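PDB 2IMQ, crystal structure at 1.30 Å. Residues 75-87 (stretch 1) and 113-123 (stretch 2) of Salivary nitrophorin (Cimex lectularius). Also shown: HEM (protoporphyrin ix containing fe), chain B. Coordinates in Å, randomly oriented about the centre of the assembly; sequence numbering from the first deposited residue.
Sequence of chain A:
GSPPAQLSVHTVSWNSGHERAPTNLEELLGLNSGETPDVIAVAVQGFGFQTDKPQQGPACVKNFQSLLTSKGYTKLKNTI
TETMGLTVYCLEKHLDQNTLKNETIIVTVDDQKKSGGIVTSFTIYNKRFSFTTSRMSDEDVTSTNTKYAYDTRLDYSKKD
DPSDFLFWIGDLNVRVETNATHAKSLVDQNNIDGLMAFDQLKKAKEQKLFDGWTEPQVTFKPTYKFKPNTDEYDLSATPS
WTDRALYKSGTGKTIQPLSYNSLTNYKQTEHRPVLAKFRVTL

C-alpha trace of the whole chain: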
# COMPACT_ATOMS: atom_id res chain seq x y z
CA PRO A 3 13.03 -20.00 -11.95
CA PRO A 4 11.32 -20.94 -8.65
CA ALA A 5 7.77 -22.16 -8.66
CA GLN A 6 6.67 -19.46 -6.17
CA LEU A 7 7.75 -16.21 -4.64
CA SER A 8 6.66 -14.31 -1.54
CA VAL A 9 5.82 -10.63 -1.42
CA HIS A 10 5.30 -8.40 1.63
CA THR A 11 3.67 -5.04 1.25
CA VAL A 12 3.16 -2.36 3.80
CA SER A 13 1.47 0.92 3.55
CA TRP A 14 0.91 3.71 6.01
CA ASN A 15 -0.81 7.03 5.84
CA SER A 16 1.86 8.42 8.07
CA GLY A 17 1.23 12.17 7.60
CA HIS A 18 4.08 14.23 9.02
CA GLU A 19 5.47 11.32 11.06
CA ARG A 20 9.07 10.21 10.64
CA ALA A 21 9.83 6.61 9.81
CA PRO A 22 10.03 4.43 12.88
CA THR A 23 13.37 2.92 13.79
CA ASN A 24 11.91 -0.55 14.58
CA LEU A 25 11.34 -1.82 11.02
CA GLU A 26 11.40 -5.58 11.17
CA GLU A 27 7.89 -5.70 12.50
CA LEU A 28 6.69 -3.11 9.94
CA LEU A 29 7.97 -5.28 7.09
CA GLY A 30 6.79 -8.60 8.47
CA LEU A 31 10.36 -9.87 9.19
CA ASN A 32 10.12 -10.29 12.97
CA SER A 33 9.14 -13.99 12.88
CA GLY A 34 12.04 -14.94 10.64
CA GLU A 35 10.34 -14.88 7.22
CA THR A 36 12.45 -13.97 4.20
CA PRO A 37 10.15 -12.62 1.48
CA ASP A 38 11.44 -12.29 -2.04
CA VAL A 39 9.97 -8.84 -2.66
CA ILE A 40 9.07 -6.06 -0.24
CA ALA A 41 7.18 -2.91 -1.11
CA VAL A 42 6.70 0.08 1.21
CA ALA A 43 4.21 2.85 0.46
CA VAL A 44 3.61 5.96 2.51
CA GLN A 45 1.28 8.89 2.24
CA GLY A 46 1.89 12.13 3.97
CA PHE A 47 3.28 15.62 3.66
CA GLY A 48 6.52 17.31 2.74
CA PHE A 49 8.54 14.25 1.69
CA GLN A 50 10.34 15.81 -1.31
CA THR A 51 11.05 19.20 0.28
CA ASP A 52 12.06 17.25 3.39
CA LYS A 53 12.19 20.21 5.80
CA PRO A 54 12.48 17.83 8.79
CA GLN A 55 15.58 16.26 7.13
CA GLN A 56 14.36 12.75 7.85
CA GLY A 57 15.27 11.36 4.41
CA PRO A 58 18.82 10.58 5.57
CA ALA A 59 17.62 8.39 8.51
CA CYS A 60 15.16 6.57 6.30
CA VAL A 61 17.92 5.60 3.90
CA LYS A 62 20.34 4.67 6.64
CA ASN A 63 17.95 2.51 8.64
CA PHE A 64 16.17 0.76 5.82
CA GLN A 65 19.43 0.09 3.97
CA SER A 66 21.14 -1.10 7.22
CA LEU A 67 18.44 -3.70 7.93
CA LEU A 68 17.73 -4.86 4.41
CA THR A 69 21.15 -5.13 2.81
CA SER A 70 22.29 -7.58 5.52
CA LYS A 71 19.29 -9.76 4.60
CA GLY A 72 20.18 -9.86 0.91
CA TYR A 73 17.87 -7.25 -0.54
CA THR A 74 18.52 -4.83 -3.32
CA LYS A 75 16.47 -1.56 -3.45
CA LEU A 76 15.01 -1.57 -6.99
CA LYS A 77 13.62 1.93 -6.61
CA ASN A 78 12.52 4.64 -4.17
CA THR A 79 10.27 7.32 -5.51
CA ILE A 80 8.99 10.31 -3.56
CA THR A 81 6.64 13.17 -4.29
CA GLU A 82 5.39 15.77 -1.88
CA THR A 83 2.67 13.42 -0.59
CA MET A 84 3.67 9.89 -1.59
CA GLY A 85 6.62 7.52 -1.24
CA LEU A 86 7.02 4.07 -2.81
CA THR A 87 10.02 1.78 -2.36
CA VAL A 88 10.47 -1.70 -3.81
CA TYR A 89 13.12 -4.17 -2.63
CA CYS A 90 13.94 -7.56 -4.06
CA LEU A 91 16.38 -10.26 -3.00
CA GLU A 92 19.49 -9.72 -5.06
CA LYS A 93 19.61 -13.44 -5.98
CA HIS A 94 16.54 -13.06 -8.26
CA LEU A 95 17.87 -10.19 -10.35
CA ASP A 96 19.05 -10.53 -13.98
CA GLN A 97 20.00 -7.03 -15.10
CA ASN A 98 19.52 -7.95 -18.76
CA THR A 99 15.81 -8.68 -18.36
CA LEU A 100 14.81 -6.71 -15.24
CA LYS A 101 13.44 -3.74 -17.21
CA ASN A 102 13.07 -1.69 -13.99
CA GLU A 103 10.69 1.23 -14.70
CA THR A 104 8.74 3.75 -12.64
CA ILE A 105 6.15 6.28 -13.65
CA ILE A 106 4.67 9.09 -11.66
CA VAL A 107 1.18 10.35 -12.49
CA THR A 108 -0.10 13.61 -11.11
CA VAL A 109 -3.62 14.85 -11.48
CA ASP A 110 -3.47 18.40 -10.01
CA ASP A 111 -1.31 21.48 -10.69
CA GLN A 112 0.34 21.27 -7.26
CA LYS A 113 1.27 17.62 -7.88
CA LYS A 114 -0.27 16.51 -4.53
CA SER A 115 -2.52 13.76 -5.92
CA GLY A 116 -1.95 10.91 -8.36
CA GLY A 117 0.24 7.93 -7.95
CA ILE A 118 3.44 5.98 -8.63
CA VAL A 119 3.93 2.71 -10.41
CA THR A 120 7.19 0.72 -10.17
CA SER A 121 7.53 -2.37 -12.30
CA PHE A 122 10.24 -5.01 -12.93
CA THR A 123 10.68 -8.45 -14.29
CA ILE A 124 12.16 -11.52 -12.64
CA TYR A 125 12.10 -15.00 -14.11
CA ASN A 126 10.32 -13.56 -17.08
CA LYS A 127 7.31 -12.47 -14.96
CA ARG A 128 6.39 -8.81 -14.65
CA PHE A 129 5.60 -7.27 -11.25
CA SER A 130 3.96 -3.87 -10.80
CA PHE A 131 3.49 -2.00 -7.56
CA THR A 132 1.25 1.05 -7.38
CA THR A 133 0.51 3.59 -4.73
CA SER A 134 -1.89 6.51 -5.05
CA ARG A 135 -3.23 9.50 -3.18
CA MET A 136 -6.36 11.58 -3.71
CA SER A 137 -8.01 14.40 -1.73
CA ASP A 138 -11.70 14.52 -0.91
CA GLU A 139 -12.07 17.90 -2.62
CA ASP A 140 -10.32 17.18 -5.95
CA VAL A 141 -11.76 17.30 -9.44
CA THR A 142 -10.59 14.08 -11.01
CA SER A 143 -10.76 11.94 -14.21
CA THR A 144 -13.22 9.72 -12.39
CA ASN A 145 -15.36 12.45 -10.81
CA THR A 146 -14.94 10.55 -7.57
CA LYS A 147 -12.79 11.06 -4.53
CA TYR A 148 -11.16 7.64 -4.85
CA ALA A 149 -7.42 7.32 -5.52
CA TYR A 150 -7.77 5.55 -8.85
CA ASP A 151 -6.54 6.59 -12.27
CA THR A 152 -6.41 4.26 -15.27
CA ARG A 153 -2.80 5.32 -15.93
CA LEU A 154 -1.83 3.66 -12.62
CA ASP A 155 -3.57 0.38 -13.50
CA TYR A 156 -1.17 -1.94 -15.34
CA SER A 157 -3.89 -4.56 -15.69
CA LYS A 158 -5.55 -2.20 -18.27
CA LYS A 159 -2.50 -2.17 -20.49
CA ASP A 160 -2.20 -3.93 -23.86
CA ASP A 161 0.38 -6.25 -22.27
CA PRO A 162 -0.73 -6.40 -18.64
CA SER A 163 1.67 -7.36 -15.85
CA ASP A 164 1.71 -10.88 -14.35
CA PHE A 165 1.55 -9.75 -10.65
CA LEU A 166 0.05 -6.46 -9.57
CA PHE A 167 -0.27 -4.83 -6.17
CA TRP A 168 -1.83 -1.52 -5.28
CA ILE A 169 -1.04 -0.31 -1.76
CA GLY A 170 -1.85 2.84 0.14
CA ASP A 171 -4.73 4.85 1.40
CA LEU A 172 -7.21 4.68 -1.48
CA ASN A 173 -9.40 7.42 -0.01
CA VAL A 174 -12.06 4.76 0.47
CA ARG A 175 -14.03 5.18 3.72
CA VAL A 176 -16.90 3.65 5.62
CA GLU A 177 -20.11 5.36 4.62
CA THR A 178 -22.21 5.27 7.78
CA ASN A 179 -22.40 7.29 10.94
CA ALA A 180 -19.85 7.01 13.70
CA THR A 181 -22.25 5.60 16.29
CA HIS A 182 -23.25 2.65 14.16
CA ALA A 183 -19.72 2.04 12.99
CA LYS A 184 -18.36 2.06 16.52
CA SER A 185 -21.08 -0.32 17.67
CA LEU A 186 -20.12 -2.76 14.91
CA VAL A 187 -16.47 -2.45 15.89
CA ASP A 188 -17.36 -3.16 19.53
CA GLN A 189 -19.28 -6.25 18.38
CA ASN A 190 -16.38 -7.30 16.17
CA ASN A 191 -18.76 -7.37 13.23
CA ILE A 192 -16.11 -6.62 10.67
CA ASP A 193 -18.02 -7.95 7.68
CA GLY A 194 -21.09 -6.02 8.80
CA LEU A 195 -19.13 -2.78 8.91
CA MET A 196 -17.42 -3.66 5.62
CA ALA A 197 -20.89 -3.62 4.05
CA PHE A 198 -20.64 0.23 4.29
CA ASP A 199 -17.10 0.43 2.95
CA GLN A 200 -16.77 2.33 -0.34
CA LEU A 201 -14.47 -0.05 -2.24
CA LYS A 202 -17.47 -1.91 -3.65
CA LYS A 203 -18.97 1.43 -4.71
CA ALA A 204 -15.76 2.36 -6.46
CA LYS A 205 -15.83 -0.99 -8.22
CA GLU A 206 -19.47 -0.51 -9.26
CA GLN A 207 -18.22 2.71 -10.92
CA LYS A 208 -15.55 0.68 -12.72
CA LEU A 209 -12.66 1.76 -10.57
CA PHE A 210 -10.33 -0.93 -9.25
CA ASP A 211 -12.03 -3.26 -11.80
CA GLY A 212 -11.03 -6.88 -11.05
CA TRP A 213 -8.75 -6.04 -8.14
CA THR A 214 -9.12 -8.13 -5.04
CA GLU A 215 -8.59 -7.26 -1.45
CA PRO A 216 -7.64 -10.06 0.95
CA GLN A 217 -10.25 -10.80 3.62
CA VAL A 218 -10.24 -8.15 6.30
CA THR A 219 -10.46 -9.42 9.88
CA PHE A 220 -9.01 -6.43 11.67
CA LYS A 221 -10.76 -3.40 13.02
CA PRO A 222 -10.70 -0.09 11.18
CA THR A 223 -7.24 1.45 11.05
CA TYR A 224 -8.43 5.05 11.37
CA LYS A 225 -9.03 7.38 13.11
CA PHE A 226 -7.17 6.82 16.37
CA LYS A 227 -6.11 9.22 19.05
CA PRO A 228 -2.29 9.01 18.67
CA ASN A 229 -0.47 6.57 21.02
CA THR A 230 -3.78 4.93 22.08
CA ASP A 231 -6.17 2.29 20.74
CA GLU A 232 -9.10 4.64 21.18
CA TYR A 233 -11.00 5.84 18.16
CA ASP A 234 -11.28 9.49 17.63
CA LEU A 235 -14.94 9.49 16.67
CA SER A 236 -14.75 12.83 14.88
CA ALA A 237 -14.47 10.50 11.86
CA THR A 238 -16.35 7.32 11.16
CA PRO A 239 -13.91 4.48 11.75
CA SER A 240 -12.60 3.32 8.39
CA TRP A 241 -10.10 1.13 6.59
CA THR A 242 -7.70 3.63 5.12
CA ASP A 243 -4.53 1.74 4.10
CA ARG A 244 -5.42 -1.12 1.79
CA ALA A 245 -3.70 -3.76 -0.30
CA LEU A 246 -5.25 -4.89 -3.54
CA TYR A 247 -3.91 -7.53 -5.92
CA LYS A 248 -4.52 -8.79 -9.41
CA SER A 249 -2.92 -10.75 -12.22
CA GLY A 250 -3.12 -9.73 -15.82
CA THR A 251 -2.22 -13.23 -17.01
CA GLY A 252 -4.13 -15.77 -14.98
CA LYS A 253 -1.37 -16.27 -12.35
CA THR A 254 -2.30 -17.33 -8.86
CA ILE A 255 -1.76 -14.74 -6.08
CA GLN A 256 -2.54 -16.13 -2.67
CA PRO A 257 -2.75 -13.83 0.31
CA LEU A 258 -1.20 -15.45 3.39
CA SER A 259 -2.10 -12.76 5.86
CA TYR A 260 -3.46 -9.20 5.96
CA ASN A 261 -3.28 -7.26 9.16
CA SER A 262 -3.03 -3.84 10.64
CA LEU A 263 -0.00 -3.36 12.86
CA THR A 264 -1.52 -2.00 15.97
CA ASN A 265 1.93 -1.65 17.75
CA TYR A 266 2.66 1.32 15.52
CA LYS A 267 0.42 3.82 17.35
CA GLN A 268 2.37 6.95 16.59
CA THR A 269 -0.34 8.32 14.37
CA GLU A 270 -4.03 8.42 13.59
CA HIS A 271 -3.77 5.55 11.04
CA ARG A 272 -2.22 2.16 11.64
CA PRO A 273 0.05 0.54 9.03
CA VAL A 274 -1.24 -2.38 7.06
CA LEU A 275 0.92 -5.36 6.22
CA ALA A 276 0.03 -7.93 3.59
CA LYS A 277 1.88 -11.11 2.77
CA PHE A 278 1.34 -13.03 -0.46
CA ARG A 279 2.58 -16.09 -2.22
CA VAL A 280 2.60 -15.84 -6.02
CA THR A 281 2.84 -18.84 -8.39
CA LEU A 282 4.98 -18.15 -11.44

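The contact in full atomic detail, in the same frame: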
# COMPACT_ATOMS: atom_id res chain seq x y z
N LYS A 75 17.53 -2.58 -3.24
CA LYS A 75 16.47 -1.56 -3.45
C LYS A 75 16.35 -1.33 -4.96
O LYS A 75 17.30 -0.83 -5.59
CB LYS A 75 16.78 -0.26 -2.74
CG LYS A 75 15.78 0.84 -3.08
CD LYS A 75 16.10 2.12 -2.40
CE LYS A 75 17.25 2.83 -3.05
NZ LYS A 75 17.59 4.02 -2.27
N LEU A 76 15.26 -1.79 -5.57
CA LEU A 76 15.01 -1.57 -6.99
C LEU A 76 14.75 -0.11 -7.27
O LEU A 76 15.23 0.46 -8.24
CB LEU A 76 13.89 -2.45 -7.49
CG LEU A 76 14.16 -3.94 -7.44
CD1 LEU A 76 13.06 -4.73 -8.08
CD2 LEU A 76 15.51 -4.28 -8.09
N LYS A 77 13.92 0.52 -6.44
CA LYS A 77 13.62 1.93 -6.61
C LYS A 77 12.97 2.51 -5.34
O LYS A 77 12.19 1.84 -4.66
CB LYS A 77 12.61 2.11 -7.76
CG LYS A 77 12.43 3.55 -8.23
CD LYS A 77 13.67 4.09 -8.96
CE LYS A 77 13.49 5.57 -9.40
NZ LYS A 77 12.92 6.57 -8.44
N ASN A 78 13.32 3.74 -5.03
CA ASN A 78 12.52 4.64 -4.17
C ASN A 78 12.08 5.81 -4.97
O ASN A 78 12.90 6.40 -5.73
CB ASN A 78 13.35 5.15 -2.98
CG ASN A 78 12.68 6.27 -2.22
OD1 ASN A 78 13.01 7.45 -2.39
ND2 ASN A 78 11.68 5.92 -1.42
N THR A 79 10.81 6.19 -4.82
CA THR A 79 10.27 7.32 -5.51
C THR A 79 9.51 8.13 -4.49
O THR A 79 8.68 7.57 -3.78
CB THR A 79 9.31 6.89 -6.60
OG1 THR A 79 9.97 6.03 -7.51
CG2 THR A 79 8.82 8.09 -7.39
N ILE A 80 9.77 9.42 -4.39
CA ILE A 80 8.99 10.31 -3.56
C ILE A 80 8.45 11.51 -4.31
O ILE A 80 9.08 12.08 -5.23
CB ILE A 80 9.75 10.76 -2.29
CG1 ILE A 80 10.99 11.57 -2.66
CG2 ILE A 80 10.08 9.55 -1.42
CD1 ILE A 80 11.75 12.12 -1.45
N THR A 81 7.26 11.90 -3.89
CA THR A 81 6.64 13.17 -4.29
C THR A 81 6.40 13.97 -3.02
O THR A 81 6.87 13.61 -1.94
CB THR A 81 5.35 12.97 -5.08
OG1 THR A 81 4.35 12.40 -4.22
CG2 THR A 81 5.52 11.98 -6.20
N GLU A 82 5.67 15.07 -3.11
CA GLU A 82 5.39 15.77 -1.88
C GLU A 82 4.52 14.96 -0.90
O GLU A 82 4.67 15.14 0.31
CB GLU A 82 4.78 17.14 -2.16
CG GLU A 82 5.83 18.24 -2.23
CD GLU A 82 6.44 18.50 -0.86
OE1 GLU A 82 5.73 19.04 0.02
OE2 GLU A 82 7.60 18.13 -0.66
N THR A 83 3.65 14.09 -1.42
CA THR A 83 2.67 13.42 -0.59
C THR A 83 2.75 11.93 -0.61
O THR A 83 2.02 11.30 0.14
CB THR A 83 1.24 13.80 -1.00
OG1 THR A 83 1.00 13.35 -2.35
CG2 THR A 83 1.04 15.31 -0.95
N MET A 84 3.59 11.35 -1.45
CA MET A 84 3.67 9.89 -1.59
C MET A 84 5.13 9.41 -1.60
O MET A 84 6.01 10.10 -2.06
CB MET A 84 3.04 9.37 -2.87
CG MET A 84 1.53 9.61 -3.03
SD MET A 84 0.94 9.11 -4.59
CE MET A 84 1.41 10.54 -5.49
N GLY A 85 5.34 8.19 -1.14
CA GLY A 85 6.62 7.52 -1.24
C GLY A 85 6.35 6.05 -1.57
O GLY A 85 5.45 5.42 -0.98
N LEU A 86 7.12 5.48 -2.50
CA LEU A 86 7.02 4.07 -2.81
C LEU A 86 8.43 3.53 -2.98
O LEU A 86 9.21 4.06 -3.77
CB LEU A 86 6.27 3.81 -4.11
CG LEU A 86 6.09 2.37 -4.59
CD1 LEU A 86 5.29 1.51 -3.59
CD2 LEU A 86 5.47 2.37 -5.97
N THR A 87 8.72 2.45 -2.27
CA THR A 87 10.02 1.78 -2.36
C THR A 87 9.75 0.31 -2.63
O THR A 87 8.91 -0.30 -1.96
CB THR A 87 10.81 1.97 -1.07
OG1 THR A 87 10.89 3.37 -0.77
CG2 THR A 87 12.23 1.45 -1.25
N LYS A 113 0.66 18.95 -7.90
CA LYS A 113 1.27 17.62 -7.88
C LYS A 113 1.13 16.92 -6.52
O LYS A 113 2.02 16.18 -6.14
CB LYS A 113 2.78 17.63 -8.22
CG LYS A 113 3.27 18.36 -9.49
CD LYS A 113 4.81 18.58 -9.48
CE LYS A 113 5.31 19.33 -8.22
NZ LYS A 113 4.35 20.34 -7.69
N LYS A 114 0.00 17.15 -5.83
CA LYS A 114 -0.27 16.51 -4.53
C LYS A 114 -1.03 15.21 -4.62
O LYS A 114 -1.00 14.43 -3.68
CB LYS A 114 -1.03 17.43 -3.61
CG LYS A 114 -0.21 18.64 -3.16
CD LYS A 114 -0.32 18.81 -1.65
CE LYS A 114 -1.65 19.37 -1.21
NZ LYS A 114 -1.73 19.49 0.28
N SER A 115 -1.72 14.97 -5.71
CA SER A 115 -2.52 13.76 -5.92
C SER A 115 -2.10 13.04 -7.20
O SER A 115 -1.57 13.67 -8.15
CB SER A 115 -4.00 14.12 -5.98
OG SER A 115 -4.45 14.62 -4.73
N GLY A 116 -2.28 11.74 -7.23
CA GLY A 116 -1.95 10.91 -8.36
C GLY A 116 -1.44 9.59 -7.85
O GLY A 116 -2.06 9.02 -6.96
N GLY A 117 -0.33 9.13 -8.39
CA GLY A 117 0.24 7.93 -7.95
C GLY A 117 1.58 7.65 -8.58
O GLY A 117 2.12 8.44 -9.39
N ILE A 118 2.11 6.50 -8.20
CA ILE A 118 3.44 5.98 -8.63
C ILE A 118 3.26 4.54 -8.99
O ILE A 118 2.60 3.79 -8.25
CB ILE A 118 4.44 6.08 -7.49
CG1 ILE A 118 4.55 7.51 -6.93
CG2 ILE A 118 5.88 5.60 -7.95
CD1 ILE A 118 5.26 7.62 -5.66
N VAL A 119 3.88 4.12 -10.10
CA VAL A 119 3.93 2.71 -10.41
C VAL A 119 5.38 2.30 -10.65
O VAL A 119 6.02 2.88 -11.50
CB VAL A 119 3.14 2.33 -11.68
CG1 VAL A 119 3.03 0.86 -11.78
CG2 VAL A 119 1.81 2.92 -11.70
N THR A 120 5.84 1.30 -9.95
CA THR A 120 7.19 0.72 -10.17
C THR A 120 7.00 -0.70 -10.60
O THR A 120 6.30 -1.49 -9.96
CB THR A 120 7.99 0.81 -8.86
OG1 THR A 120 8.29 2.18 -8.59
CG2 THR A 120 9.33 0.07 -8.94
N SER A 121 7.67 -1.07 -11.71
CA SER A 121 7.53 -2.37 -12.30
C SER A 121 8.91 -2.97 -12.63
O SER A 121 9.85 -2.26 -12.88
CB SER A 121 6.73 -2.30 -13.62
OG SER A 121 5.42 -1.76 -13.41
N PHE A 122 8.96 -4.26 -12.66
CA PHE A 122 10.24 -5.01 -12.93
C PHE A 122 9.93 -6.44 -13.22
O PHE A 122 8.87 -6.98 -12.89
CB PHE A 122 11.18 -4.90 -11.72
CG PHE A 122 10.68 -5.61 -10.48
CD1 PHE A 122 11.05 -6.90 -10.24
CD2 PHE A 122 9.83 -4.96 -9.55
CE1 PHE A 122 10.60 -7.58 -9.16
CE2 PHE A 122 9.36 -5.65 -8.44
CZ PHE A 122 9.74 -6.95 -8.24
N THR A 123 10.89 -7.10 -13.88
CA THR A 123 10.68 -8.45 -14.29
C THR A 123 11.73 -9.35 -13.68
O THR A 123 12.91 -9.04 -13.72
CB THR A 123 10.80 -8.51 -15.83
OG1 THR A 123 9.68 -7.84 -16.43
CG2 THR A 123 10.76 -9.92 -16.32
CHA HEM B . 13.30 7.44 1.68
CHB HEM B . 10.01 5.09 4.35
CHC HEM B . 8.67 9.25 6.36
CHD HEM B . 11.67 11.67 3.54
C1A HEM B . 12.57 6.43 2.23
C2A HEM B . 12.70 5.02 1.95
C3A HEM B . 11.75 4.39 2.68
C4A HEM B . 11.03 5.36 3.45
CMA HEM B . 11.52 2.89 2.74
CAA HEM B . 13.73 4.33 1.01
CBA HEM B . 14.87 3.91 1.97
CGA HEM B . 16.03 3.28 1.22
O1A HEM B . 16.82 4.02 0.64
O2A HEM B . 16.20 2.04 1.25
C1B HEM B . 9.39 6.01 5.12
C2B HEM B . 8.37 5.72 6.10
C3B HEM B . 7.99 6.86 6.67
C4B HEM B . 8.77 7.92 6.08
CMB HEM B . 7.96 4.30 6.28
CAB HEM B . 6.94 7.11 7.74
CBB HEM B . 6.53 6.12 8.55
C1C HEM B . 9.37 10.30 5.83
C2C HEM B . 9.19 11.70 6.12
C3C HEM B . 10.08 12.35 5.38
C4C HEM B . 10.73 11.42 4.51
CMC HEM B . 8.32 12.31 7.23
CAC HEM B . 10.31 13.86 5.36
CBC HEM B . 9.35 14.72 5.04
C1D HEM B . 12.33 10.75 2.76
C2D HEM B . 13.25 11.11 1.70
C3D HEM B . 13.77 9.82 1.15
C4D HEM B . 13.11 8.77 1.89
CMD HEM B . 13.65 12.52 1.27
CAD HEM B . 14.78 9.73 -0.00
CBD HEM B . 16.10 10.24 0.55
CGD HEM B . 17.23 9.89 -0.37
O1D HEM B . 18.39 10.27 -0.02
O2D HEM B . 16.94 9.25 -1.42
NA HEM B . 11.56 6.62 3.16
NB HEM B . 9.60 7.36 5.11
NC HEM B . 10.28 10.18 4.83
ND HEM B . 12.26 9.36 2.82
FE HEM B . 11.03 8.38 4.08
O HOH W 1 9.51 3.62 -6.52
O HOH W 2 2.31 13.82 -4.67

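This is a mainly apolar packing of a β-hairpin against a third strand, with one direct hydrogen bond and two bridging waters. Strand 75-80 runs nearly antiparallel to strand 116-123, at 169°, and strand 84-87 nearly parallel to it, at 9°. The axes stay 7.7 Å or more apart, so side chains fill the gap.

Ile-118 lies at the centre and has the largest covered area. Its CD1 is 4.0 Å from Met-84 CB, and its CG2 is 3.8 Å from Leu-86 CD2. Thr-79 CG2 also lies 3.9 Å from Ile-118 CG2. Met-84 SD comes within 3.6 Å of Gly-117 CA. At one end, Leu-76 CD1 sits over a face of the Phe-122 ring, 3.5 Å from its CG, in a CH-pi contact.

At the other end, Thr-83 OG1 donates to Lys-114 O at 2.6 Å. Water 2 donates to Thr-83 OG1 and to Lys-113 O, and also bonds Thr-81 OG1, so it reinforces this link.

Thr-79 OG1 and Thr-120 OG1 are 4.3 Å apart, too far for a direct bond. Water 1 joins them, at 2.6 Å from Thr-79 OG1 and 2.8 Å from Thr-120 OG1. It also donates to Leu-86 O.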